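Local coordinates for cell division control protein 13 (Saccharomyces cerevisiae, PDB 4HCE), which probably supports telomere maintenance as a dimerizing OB-fold domain whose self-association is required for productive binding of Stn1, at residues B[25-37]-B[81-95]. Sequence-based numbering, arbitrary orientation.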
loop_
_atom_site.group_PDB
_atom_site.type_symbol
_atom_site.label_atom_id
_atom_site.label_comp_id
_atom_site.label_asym_id
_atom_site.label_seq_id
_atom_site.Cartn_x
_atom_site.Cartn_y
_atom_site.Cartn_z
ATOM N N GLY B 25 4.867 -12.240 1.257
ATOM C CA GLY B 25 5.649 -11.017 1.381
ATOM C C GLY B 25 5.097 -10.052 2.403
ATOM O O GLY B 25 3.946 -10.161 2.847
ATOM N N MET B 26 5.939 -9.102 2.785
ATOM C CA MET B 26 5.518 -8.048 3.673
ATOM C C MET B 26 6.079 -6.707 3.237
ATOM O O MET B 26 7.134 -6.621 2.597
ATOM C CB MET B 26 5.845 -8.368 5.151
ATOM C CG MET B 26 7.309 -8.362 5.543
ATOM S SD MET B 26 7.636 -8.964 7.230
ATOM C CE MET B 26 9.292 -9.568 7.002
ATOM N N ASN B 27 5.332 -5.670 3.585
ATOM C CA ASN B 27 5.713 -4.307 3.324
ATOM C C ASN B 27 5.542 -3.457 4.591
ATOM O O ASN B 27 4.457 -3.463 5.206
ATOM C CB ASN B 27 4.836 -3.748 2.229
ATOM C CG ASN B 27 5.503 -2.626 1.489
ATOM O OD1 ASN B 27 6.356 -2.867 0.631
ATOM N ND2 ASN B 27 5.136 -1.392 1.817
ATOM N N PRO B 28 6.604 -2.723 4.982
ATOM C CA PRO B 28 7.926 -2.711 4.326
ATOM C C PRO B 28 8.715 -4.016 4.558
ATOM O O PRO B 28 8.577 -4.630 5.611
ATOM C CB PRO B 28 8.639 -1.520 4.992
ATOM C CG PRO B 28 7.941 -1.317 6.291
ATOM C CD PRO B 28 6.515 -1.734 6.078
ATOM N N PRO B 29 9.544 -4.432 3.580
ATOM C CA PRO B 29 10.195 -5.748 3.678
ATOM C C PRO B 29 11.351 -5.793 4.681
ATOM O O PRO B 29 11.766 -6.876 5.100
ATOM C CB PRO B 29 10.699 -6.006 2.250
ATOM C CG PRO B 29 10.870 -4.648 1.642
ATOM C CD PRO B 29 9.873 -3.733 2.316
ATOM N N GLN B 30 11.848 -4.619 5.057
ATOM C CA GLN B 30 12.913 -4.490 6.038
ATOM C C GLN B 30 12.527 -3.513 7.150
ATOM O O GLN B 30 11.956 -2.455 6.887
ATOM C CB GLN B 30 14.179 -3.973 5.357
ATOM C CG GLN B 30 15.200 -5.022 4.979
ATOM C CD GLN B 30 16.568 -4.392 4.805
ATOM O OE1 GLN B 30 17.307 -4.197 5.779
ATOM N NE2 GLN B 30 16.900 -4.032 3.565
ATOM N N PHE B 31 12.847 -3.859 8.391
ATOM C CA PHE B 31 12.608 -2.948 9.520
ATOM C C PHE B 31 13.256 -3.537 10.749
ATOM O O PHE B 31 13.431 -4.760 10.828
ATOM C CB PHE B 31 11.102 -2.663 9.758
ATOM C CG PHE B 31 10.235 -3.905 9.847
ATOM C CD1 PHE B 31 10.039 -4.558 11.074
ATOM C CD2 PHE B 31 9.611 -4.417 8.709
ATOM C CE1 PHE B 31 9.238 -5.702 11.152
ATOM C CE2 PHE B 31 8.806 -5.553 8.783
ATOM C CZ PHE B 31 8.626 -6.203 10.011
ATOM N N ALA B 32 13.586 -2.680 11.713
ATOM C CA ALA B 32 14.386 -3.095 12.857
ATOM C C ALA B 32 13.661 -3.095 14.216
ATOM O O ALA B 32 14.085 -3.800 15.121
ATOM C CB ALA B 32 15.655 -2.259 12.929
ATOM N N SER B 33 12.597 -2.307 14.366
ATOM C CA SER B 33 11.886 -2.234 15.637
ATOM C C SER B 33 10.449 -1.826 15.398
ATOM O O SER B 33 10.088 -1.432 14.296
ATOM C CB SER B 33 12.561 -1.251 16.625
ATOM O OG SER B 33 12.012 0.073 16.536
ATOM N N ILE B 34 9.643 -1.921 16.450
ATOM C CA ILE B 34 8.263 -1.468 16.462
ATOM C C ILE B 34 8.123 0.023 16.136
ATOM O O ILE B 34 7.075 0.459 15.657
ATOM C CB ILE B 34 7.584 -1.794 17.831
ATOM C CG1 ILE B 34 6.062 -1.569 17.775
ATOM C CG2 ILE B 34 8.227 -1.005 18.988
ATOM C CD1 ILE B 34 5.317 -2.486 16.815
ATOM N N ASN B 35 9.175 0.799 16.393
ATOM C CA ASN B 35 9.140 2.259 16.184
ATOM C C ASN B 35 8.943 2.671 14.728
ATOM O O ASN B 35 8.460 3.766 14.456
ATOM C CB ASN B 35 10.397 2.933 16.741
ATOM C CG ASN B 35 10.559 2.728 18.236
ATOM O OD1 ASN B 35 9.580 2.690 18.990
ATOM N ND2 ASN B 35 11.810 2.582 18.674
ATOM N N GLU B 36 9.315 1.781 13.806
ATOM C CA GLU B 36 9.130 1.980 12.366
ATOM C C GLU B 36 7.673 2.186 11.992
ATOM O O GLU B 36 7.382 2.733 10.929
ATOM C CB GLU B 36 9.625 0.756 11.597
ATOM C CG GLU B 36 10.858 0.087 12.193
ATOM C CD GLU B 36 12.146 0.650 11.652
ATOM O OE1 GLU B 36 12.241 0.777 10.421
ATOM O OE2 GLU B 36 13.055 0.958 12.445
ATOM N N PHE B 37 6.770 1.730 12.864
ATOM C CA PHE B 37 5.343 1.722 12.584
ATOM C C PHE B 37 4.537 2.792 13.313
ATOM O O PHE B 37 3.325 2.639 13.511
ATOM C CB PHE B 37 4.772 0.298 12.783
ATOM C CG PHE B 37 5.506 -0.730 11.970
ATOM C CD1 PHE B 37 5.305 -0.811 10.585
ATOM C CD2 PHE B 37 6.465 -1.544 12.558
ATOM C CE1 PHE B 37 6.024 -1.719 9.817
ATOM C CE2 PHE B 37 7.183 -2.447 11.795
ATOM C CZ PHE B 37 6.967 -2.539 10.422
ATOM N N VAL B 81 6.661 -7.502 20.842
ATOM C CA VAL B 81 7.542 -6.344 20.666
ATOM C C VAL B 81 8.992 -6.813 20.505
ATOM O O VAL B 81 9.757 -6.212 19.754
ATOM C CB VAL B 81 7.368 -5.277 21.810
ATOM C CG1 VAL B 81 7.928 -5.761 23.153
ATOM C CG2 VAL B 81 7.967 -3.926 21.412
ATOM N N LEU B 82 9.338 -7.907 21.187
ATOM C CA LEU B 82 10.692 -8.484 21.159
ATOM C C LEU B 82 11.063 -9.116 19.815
ATOM O O LEU B 82 12.232 -9.386 19.566
ATOM C CB LEU B 82 10.873 -9.513 22.293
ATOM C CG LEU B 82 10.646 -9.002 23.731
ATOM C CD1 LEU B 82 10.604 -10.141 24.754
ATOM C CD2 LEU B 82 11.721 -8.003 24.109
ATOM N N ASN B 83 10.065 -9.359 18.965
ATOM C CA ASN B 83 10.269 -10.007 17.650
ATOM C C ASN B 83 10.038 -9.096 16.448
ATOM O O ASN B 83 10.081 -9.546 15.299
ATOM C CB ASN B 83 9.374 -11.240 17.554
ATOM C CG ASN B 83 9.516 -12.139 18.779
ATOM O OD1 ASN B 83 10.616 -12.617 19.074
ATOM N ND2 ASN B 83 8.422 -12.334 19.520
ATOM N N CYS B 84 9.818 -7.812 16.711
ATOM C CA CYS B 84 9.429 -6.893 15.662
ATOM C C CYS B 84 10.612 -6.383 14.813
ATOM O O CYS B 84 10.840 -5.185 14.709
ATOM C CB CYS B 84 8.579 -5.764 16.238
ATOM S SG CYS B 84 7.757 -4.788 14.957
ATOM N N GLN B 85 11.367 -7.329 14.251
ATOM C CA GLN B 85 12.344 -7.088 13.207
ATOM C C GLN B 85 11.922 -7.959 12.006
ATOM O O GLN B 85 11.306 -9.020 12.186
ATOM C CB GLN B 85 13.763 -7.449 13.672
ATOM C CG GLN B 85 14.337 -8.686 12.987
ATOM C CD GLN B 85 15.760 -8.482 12.508
ATOM O OE1 GLN B 85 16.696 -8.462 13.314
ATOM N NE2 GLN B 85 15.936 -8.318 11.192
ATOM N N SER B 86 12.232 -7.516 10.788
ATOM C CA SER B 86 11.704 -8.182 9.598
ATOM C C SER B 86 12.182 -9.641 9.440
ATOM O O SER B 86 11.395 -10.502 9.042
ATOM C CB SER B 86 11.950 -7.363 8.328
ATOM O OG SER B 86 13.291 -6.875 8.254
ATOM N N ASP B 87 13.443 -9.926 9.758
ATOM C CA ASP B 87 13.929 -11.320 9.790
ATOM C C ASP B 87 13.109 -12.215 10.684
ATOM O O ASP B 87 12.815 -13.349 10.323
ATOM C CB ASP B 87 15.380 -11.400 10.264
ATOM C CG ASP B 87 16.349 -10.939 9.215
ATOM O OD1 ASP B 87 17.524 -10.705 9.566
ATOM O OD2 ASP B 87 15.940 -10.800 8.037
ATOM N N LYS B 88 12.746 -11.701 11.856
ATOM C CA LYS B 88 12.019 -12.495 12.826
ATOM C C LYS B 88 10.552 -12.668 12.454
ATOM O O LYS B 88 10.004 -13.732 12.660
ATOM C CB LYS B 88 12.163 -11.900 14.218
ATOM C CG LYS B 88 13.576 -11.976 14.734
ATOM C CD LYS B 88 13.681 -11.169 16.010
ATOM C CE LYS B 88 14.923 -11.547 16.793
ATOM N NZ LYS B 88 14.930 -10.625 17.954
ATOM N N ILE B 89 9.932 -11.626 11.895
ATOM C CA ILE B 89 8.525 -11.682 11.479
ATOM C C ILE B 89 8.442 -12.608 10.265
ATOM O O ILE B 89 7.529 -13.420 10.157
ATOM C CB ILE B 89 7.930 -10.278 11.146
ATOM C CG1 ILE B 89 7.970 -9.306 12.337
ATOM C CG2 ILE B 89 6.530 -10.373 10.561
ATOM C CD1 ILE B 89 7.428 -9.816 13.633
ATOM N N SER B 90 9.418 -12.498 9.372
ATOM C CA SER B 90 9.541 -13.421 8.247
ATOM C C SER B 90 9.521 -14.916 8.671
ATOM O O SER B 90 8.755 -15.710 8.114
ATOM C CB SER B 90 10.803 -13.109 7.437
ATOM O OG SER B 90 10.954 -14.054 6.409
ATOM N N ASP B 91 10.350 -15.287 9.650
ATOM C CA ASP B 91 10.359 -16.666 10.172
ATOM C C ASP B 91 9.006 -17.041 10.811
ATOM O O ASP B 91 8.526 -18.161 10.651
ATOM C CB ASP B 91 11.467 -16.867 11.219
ATOM C CG ASP B 91 12.880 -16.669 10.665
ATOM O OD1 ASP B 91 13.084 -16.682 9.436
ATOM O OD2 ASP B 91 13.813 -16.493 11.483
ATOM N N ILE B 92 8.405 -16.106 11.545
ATOM C CA ILE B 92 7.147 -16.377 12.223
ATOM C C ILE B 92 6.049 -16.605 11.197
ATOM O O ILE B 92 5.193 -17.449 11.393
ATOM C CB ILE B 92 6.743 -15.229 13.185
ATOM C CG1 ILE B 92 7.687 -15.176 14.399
ATOM C CG2 ILE B 92 5.279 -15.371 13.648
ATOM C CD1 ILE B 92 7.659 -13.828 15.105
ATOM N N LEU B 93 6.072 -15.833 10.117
ATOM C CA LEU B 93 5.068 -15.934 9.062
ATOM C C LEU B 93 5.402 -17.024 8.042
ATOM O O LEU B 93 4.631 -17.257 7.102
ATOM C CB LEU B 93 4.936 -14.594 8.344
ATOM C CG LEU B 93 4.368 -13.487 9.229
ATOM C CD1 LEU B 93 4.312 -12.194 8.436
ATOM C CD2 LEU B 93 3.004 -13.897 9.774
ATOM N N LEU B 94 6.559 -17.657 8.209
ATOM C CA LEU B 94 6.970 -18.794 7.374
ATOM C C LEU B 94 7.108 -18.469 5.875
ATOM O O LEU B 94 6.814 -19.326 5.015
ATOM C CB LEU B 94 6.001 -19.972 7.592
ATOM C CG LEU B 94 5.854 -20.424 9.045
ATOM C CD1 LEU B 94 4.484 -21.060 9.270
ATOM C CD2 LEU B 94 6.971 -21.377 9.466
ATOM N N LEU B 95 7.560 -17.246 5.568
ATOM C CA LEU B 95 7.726 -16.809 4.181
ATOM C C LEU B 95 8.674 -17.705 3.395
ATOM O O LEU B 95 8.489 -17.877 2.196
ATOM C CB LEU B 95 8.214 -15.359 4.068
ATOM C CG LEU B 95 7.564 -14.226 4.877
ATOM C CD1 LEU B 95 8.101 -12.866 4.428
ATOM C CD2 LEU B 95 6.064 -14.269 4.761
HETATM O O HOH W 1 10.687 -3.788 18.423
#
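Phe-31 and Ser-86 grip each other through two hydrogen bonds. Ser-86 N, in the first turn of helix 86-92, donates to Phe-31 O at 3.0 Å, approaching somewhat out of the carbonyl plane. Phe-31 N donates in return to Ser-86 OG at 3.1 Å, with an N-H...O angle of 150°. Water 1 adds a polar link, accepting from Ile-34 N and donating to Val-81 O.

The Phe-31 ring lies between two partners. Ser-86 CB sits 3.8 Å from its centroid and 16° off the normal, a CH-pi contact, while Phe-37 CZ, from the same segment 25-37, stands over the centre of the opposite face. At the ring's edge CZ meets Ile-89 CG1 at 3.9 Å. A serine in place of Phe-31 would probably open a gap between Ser-86 and Phe-37 and leave Ile-89 without this neighbour.

Apolar packing extends both ways. Met-26 puts SD 3.8 Å from Ile-89 CG2, the two side chains crossing at about a right angle; its extended end sets CE against the helix, 3.7 Å from Ser-86 CB and beside Ser-90 CB, with Leu-95 CD1 more loosely alongside. Cys-84 SG, anti to its backbone N (chi1 -167°), reaches Ile-34 CD1 at 3.8 Å and lies obliquely to both phenylalanine rings.

Gln-85 is the N-cap of helix 86-92 and a Schellman motif at Leu-94 closes it. Through the Phe-31 bonds and the Met-26 packing, this helix is held against the end of strand 16-27 and the segment that follows it, within the OB fold.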